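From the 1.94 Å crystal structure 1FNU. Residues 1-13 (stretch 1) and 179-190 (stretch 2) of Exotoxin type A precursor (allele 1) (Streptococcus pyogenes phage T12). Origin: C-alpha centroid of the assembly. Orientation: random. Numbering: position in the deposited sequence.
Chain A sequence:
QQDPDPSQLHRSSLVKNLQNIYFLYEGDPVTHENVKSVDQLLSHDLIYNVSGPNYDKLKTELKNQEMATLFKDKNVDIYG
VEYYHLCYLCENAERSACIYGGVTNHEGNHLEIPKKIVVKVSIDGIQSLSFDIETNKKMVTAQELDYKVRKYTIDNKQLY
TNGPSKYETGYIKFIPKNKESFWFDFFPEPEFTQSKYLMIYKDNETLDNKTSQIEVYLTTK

Stretch 1, residues 1-13: QQDPDPSQLHRSS
Stretch 2, residues 179-190: KESFWFDFFPEP

The N-terminal segment of the toxin, mostly extended, lies along a short strand, Phe182 to Asp185, and the loop that follows it, burying 761 Å² in all. Both run the same way: Gln1 sits by Phe182 (CA to CA 4.1 Å), Leu9 by Asp185 (6.6 Å), His10 by Phe187 (5.6 Å). Between these anchors stretch 1 bulges out at Pro6 to Gln8, whose phi/psi are helical (near -47/-33 to -81/-19). Asp5, chi1 t, holds that turn: its OD1 accepts from Ser7 N at 3.0 Å and Ser7 OG at 2.7 Å, while Asp5 O accepts from Gln8 N at 2.8 Å.

Trp183 organizes the first half. Its backbone is fully extended (-150/162), and chi1 p with chi2 -94° brings the indole to stretch 1. At the ring edge NE1 donates to Gln2 O (2.7 Å), so Gln2 contributes its carbonyl while its CA-to-CB bond points away from stretch 2. Pro4, C-gamma endo, covers one face, its CD 3.1 Å from the centroid of the five-membered ring of Trp183. Gln1 covers the opposite face: chi1 and chi2 both m fold the chain back over the indole, with CG 4.2 Å from that same centroid, and chi3 of 73° directs NE2 to Trp183 O. That hydrogen bond, NE2 to O, is very short at 2.3 Å. Gln1 N also donates to Ser181 O (3.1 Å), fixing the chain terminus. The fit is tight, with Gln1 CB 3.1 Å from Phe182 CA. Leu9, m,t, brings CD2 within 4.3 Å of Trp183 CZ3.

The second half turns on Asp185 and His10, whose CB atoms both point toward the opposing stretch. With chi1 t, Asp185 divides its carboxylate: OD1 accepts from Phe187 N (2.9 Å) within its own stretch, tying the end of the strand to the loop after it, while OD2 accepts from His10 N (3.0 Å). A water bridges further, donating to Asp185 OD2 (2.7 Å) and Gln8 O (2.8 Å). His10, chi1 m and chi2 161°, lays one ring face under OD2 and presents its edge to Phe187, so that ND1 donates to Phe187 O at 2.6 Å. Although ND1 is 3.4 Å from Asp185 OD2, the angle is too poor for a bond. Glu189 CA lies over the other imidazole face.

Phe187, chi1 m and chi2 -67°, turns a face to Ser12, whose CB stands 3.5 Å from the ring centroid in a CH-pi contact. Another water joins the backbones, donating to Arg11 O (2.9 Å) and Pro188 O (3.0 Å).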

# COMPACT_ATOMS: atom_id res chain seq x y z
N GLN A 1 -30.49 -11.58 10.19
CA GLN A 1 -30.13 -10.74 11.36
C GLN A 1 -31.12 -10.70 12.54
O GLN A 1 -32.09 -9.92 12.54
CB GLN A 1 -29.86 -9.30 10.86
CG GLN A 1 -28.56 -9.02 10.14
CD GLN A 1 -27.49 -8.62 11.10
OE1 GLN A 1 -26.96 -9.43 11.86
NE2 GLN A 1 -27.16 -7.33 11.11
N GLN A 2 -30.86 -11.54 13.56
CA GLN A 2 -31.68 -11.54 14.77
C GLN A 2 -31.56 -10.10 15.16
O GLN A 2 -30.47 -9.57 15.12
CB GLN A 2 -31.05 -12.36 15.92
CG GLN A 2 -30.81 -11.47 17.23
CD GLN A 2 -30.34 -12.22 18.53
OE1 GLN A 2 -31.02 -13.16 19.02
NE2 GLN A 2 -29.21 -11.77 19.11
N ASP A 3 -32.66 -9.45 15.54
CA ASP A 3 -32.55 -8.07 15.95
C ASP A 3 -31.45 -7.88 16.99
O ASP A 3 -31.23 -8.71 17.88
CB ASP A 3 -33.91 -7.53 16.41
CG ASP A 3 -34.84 -7.22 15.22
OD1 ASP A 3 -34.55 -7.73 14.11
OD2 ASP A 3 -35.84 -6.48 15.38
N PRO A 4 -30.71 -6.79 16.86
CA PRO A 4 -29.62 -6.48 17.77
C PRO A 4 -29.96 -6.44 19.26
O PRO A 4 -31.03 -6.00 19.70
CB PRO A 4 -29.10 -5.14 17.22
CG PRO A 4 -30.32 -4.53 16.65
CD PRO A 4 -30.86 -5.70 15.87
N ASP A 5 -29.01 -6.95 20.01
CA ASP A 5 -29.09 -6.91 21.45
C ASP A 5 -28.50 -5.51 21.76
O ASP A 5 -27.62 -5.06 21.01
CB ASP A 5 -28.17 -8.01 22.00
CG ASP A 5 -28.09 -8.00 23.51
OD1 ASP A 5 -28.01 -6.89 24.11
OD2 ASP A 5 -28.09 -9.10 24.11
N PRO A 6 -29.03 -4.75 22.74
CA PRO A 6 -28.50 -3.42 23.10
C PRO A 6 -26.94 -3.36 23.27
O PRO A 6 -26.30 -2.34 22.95
CB PRO A 6 -29.27 -3.09 24.40
CG PRO A 6 -30.66 -3.63 24.05
CD PRO A 6 -30.27 -5.02 23.52
N SER A 7 -26.36 -4.45 23.76
CA SER A 7 -24.91 -4.62 23.98
C SER A 7 -24.17 -4.93 22.68
O SER A 7 -22.95 -4.84 22.64
CB SER A 7 -24.68 -5.78 24.94
OG SER A 7 -25.30 -6.93 24.40
N GLN A 8 -24.92 -5.36 21.67
CA GLN A 8 -24.42 -5.69 20.34
C GLN A 8 -24.21 -4.45 19.48
O GLN A 8 -23.53 -4.53 18.49
CB GLN A 8 -25.38 -6.64 19.59
CG GLN A 8 -25.47 -8.06 20.21
CD GLN A 8 -26.43 -9.06 19.51
OE1 GLN A 8 -26.49 -10.23 19.91
NE2 GLN A 8 -27.19 -8.60 18.51
N LEU A 9 -24.83 -3.33 19.82
CA LEU A 9 -24.67 -2.10 19.08
C LEU A 9 -23.38 -1.35 19.41
O LEU A 9 -22.95 -1.29 20.54
CB LEU A 9 -25.90 -1.19 19.30
CG LEU A 9 -27.19 -1.92 18.82
CD1 LEU A 9 -28.46 -1.26 19.34
CD2 LEU A 9 -27.17 -2.03 17.28
N HIS A 10 -22.77 -0.80 18.38
CA HIS A 10 -21.53 -0.02 18.52
C HIS A 10 -21.91 1.39 18.98
O HIS A 10 -22.78 2.03 18.40
CB HIS A 10 -20.80 0.06 17.16
CG HIS A 10 -20.31 -1.26 16.64
ND1 HIS A 10 -19.98 -1.46 15.31
CD2 HIS A 10 -19.95 -2.40 17.28
CE1 HIS A 10 -19.44 -2.67 15.16
NE2 HIS A 10 -19.40 -3.26 16.34
N ARG A 11 -21.25 1.87 20.03
CA ARG A 11 -21.52 3.20 20.57
C ARG A 11 -20.67 4.18 19.79
O ARG A 11 -19.44 3.98 19.67
CB ARG A 11 -21.14 3.24 22.08
CG ARG A 11 -22.07 2.39 23.11
CD ARG A 11 -21.38 2.27 24.55
NE ARG A 11 -20.84 3.62 24.80
CZ ARG A 11 -19.83 3.98 25.61
NH1 ARG A 11 -19.14 3.12 26.36
NH2 ARG A 11 -19.47 5.26 25.58
N SER A 12 -21.30 5.20 19.22
CA SER A 12 -20.57 6.22 18.42
C SER A 12 -19.54 7.04 19.21
O SER A 12 -18.56 7.50 18.64
CB SER A 12 -21.53 7.25 17.78
OG SER A 12 -22.12 8.12 18.77
N SER A 13 -19.77 7.20 20.51
CA SER A 13 -18.88 8.04 21.34
C SER A 13 -17.52 7.40 21.62
O SER A 13 -16.66 8.07 22.08
CB SER A 13 -19.59 8.48 22.63
OG SER A 13 -19.95 7.35 23.38
N LYS A 179 -38.55 -14.08 3.49
CA LYS A 179 -37.55 -14.44 4.47
C LYS A 179 -36.92 -13.43 5.41
O LYS A 179 -37.34 -12.30 5.54
CB LYS A 179 -36.47 -15.39 3.90
CG LYS A 179 -36.94 -16.92 4.10
CD LYS A 179 -35.90 -17.86 4.78
CE LYS A 179 -35.41 -17.35 6.15
NZ LYS A 179 -34.64 -18.52 6.75
N GLU A 180 -35.98 -13.97 6.15
CA GLU A 180 -35.31 -13.31 7.22
C GLU A 180 -35.07 -11.74 7.14
O GLU A 180 -34.62 -11.19 6.11
CB GLU A 180 -34.06 -14.16 7.44
CG GLU A 180 -33.12 -13.81 8.56
CD GLU A 180 -32.42 -15.08 9.08
OE1 GLU A 180 -32.00 -15.86 8.19
OE2 GLU A 180 -32.31 -15.32 10.35
N SER A 181 -35.45 -11.04 8.21
CA SER A 181 -35.23 -9.59 8.31
C SER A 181 -33.68 -9.47 8.58
O SER A 181 -33.03 -10.48 8.90
CB SER A 181 -36.02 -9.03 9.52
OG SER A 181 -35.48 -9.57 10.75
N PHE A 182 -33.09 -8.28 8.39
CA PHE A 182 -31.66 -8.09 8.70
C PHE A 182 -31.34 -6.63 9.08
O PHE A 182 -32.16 -5.71 8.90
CB PHE A 182 -30.72 -8.63 7.55
CG PHE A 182 -30.99 -8.04 6.20
CD1 PHE A 182 -30.42 -6.85 5.81
CD2 PHE A 182 -31.92 -8.63 5.37
CE1 PHE A 182 -30.78 -6.24 4.61
CE2 PHE A 182 -32.32 -8.04 4.15
CZ PHE A 182 -31.75 -6.84 3.76
N TRP A 183 -30.14 -6.38 9.60
CA TRP A 183 -29.95 -5.02 9.97
C TRP A 183 -28.50 -4.65 9.84
O TRP A 183 -27.67 -5.55 9.71
CB TRP A 183 -30.49 -4.75 11.39
CG TRP A 183 -29.92 -5.65 12.39
CD1 TRP A 183 -30.44 -6.83 12.85
CD2 TRP A 183 -28.69 -5.45 13.09
NE1 TRP A 183 -29.60 -7.38 13.80
CE2 TRP A 183 -28.51 -6.55 13.96
CE3 TRP A 183 -27.70 -4.44 13.06
CZ2 TRP A 183 -27.38 -6.68 14.80
CZ3 TRP A 183 -26.57 -4.58 13.91
CH2 TRP A 183 -26.43 -5.68 14.76
N PHE A 184 -28.24 -3.34 9.78
CA PHE A 184 -26.87 -2.82 9.66
C PHE A 184 -26.66 -1.82 10.82
O PHE A 184 -27.53 -0.98 11.09
CB PHE A 184 -26.66 -2.02 8.36
CG PHE A 184 -26.94 -2.77 7.09
CD1 PHE A 184 -26.61 -4.08 6.95
CD2 PHE A 184 -27.51 -2.11 6.00
CE1 PHE A 184 -26.86 -4.74 5.74
CE2 PHE A 184 -27.74 -2.81 4.78
CZ PHE A 184 -27.41 -4.09 4.69
N ASP A 185 -25.50 -1.91 11.49
CA ASP A 185 -25.10 -0.98 12.56
C ASP A 185 -24.65 0.37 11.93
O ASP A 185 -23.76 0.38 11.07
CB ASP A 185 -23.92 -1.56 13.33
CG ASP A 185 -23.77 -0.92 14.65
OD1 ASP A 185 -24.03 0.31 14.69
OD2 ASP A 185 -23.40 -1.63 15.61
N PHE A 186 -25.28 1.48 12.30
CA PHE A 186 -24.88 2.77 11.76
C PHE A 186 -23.46 3.16 12.19
O PHE A 186 -22.88 4.04 11.60
CB PHE A 186 -25.82 3.91 12.17
CG PHE A 186 -27.17 3.94 11.43
CD1 PHE A 186 -27.38 3.19 10.28
CD2 PHE A 186 -28.16 4.82 11.84
CE1 PHE A 186 -28.54 3.31 9.52
CE2 PHE A 186 -29.37 4.96 11.08
CZ PHE A 186 -29.55 4.19 9.90
N PHE A 187 -22.93 2.48 13.20
CA PHE A 187 -21.62 2.83 13.72
C PHE A 187 -20.60 1.70 13.66
O PHE A 187 -20.91 0.55 13.92
CB PHE A 187 -21.77 3.35 15.18
CG PHE A 187 -22.61 4.57 15.28
CD1 PHE A 187 -22.19 5.78 14.74
CD2 PHE A 187 -23.85 4.52 15.87
CE1 PHE A 187 -23.02 6.95 14.75
CE2 PHE A 187 -24.71 5.70 15.89
CZ PHE A 187 -24.28 6.90 15.33
N PRO A 188 -19.33 2.06 13.35
CA PRO A 188 -18.20 1.14 13.25
C PRO A 188 -17.63 0.81 14.63
O PRO A 188 -18.02 1.43 15.63
CB PRO A 188 -17.18 1.98 12.46
CG PRO A 188 -17.33 3.32 13.09
CD PRO A 188 -18.89 3.42 12.95
N GLU A 189 -16.66 -0.13 14.67
CA GLU A 189 -15.92 -0.40 15.91
C GLU A 189 -15.07 0.90 16.17
O GLU A 189 -14.92 1.76 15.27
CB GLU A 189 -15.03 -1.65 15.81
CG GLU A 189 -14.10 -1.69 14.67
CD GLU A 189 -13.14 -2.85 14.75
OE1 GLU A 189 -13.41 -3.86 15.48
OE2 GLU A 189 -12.09 -2.73 14.08
N PRO A 190 -14.50 1.04 17.40
CA PRO A 190 -13.73 2.24 17.74
C PRO A 190 -12.62 2.68 16.81
O PRO A 190 -12.59 3.83 16.40
CB PRO A 190 -13.31 1.93 19.19
CG PRO A 190 -14.44 1.09 19.69
CD PRO A 190 -14.46 0.11 18.53
O HOH W 1 -22.88 -4.26 15.81
O HOH W 2 -25.27 1.52 17.00
O HOH W 3 -17.70 1.92 18.57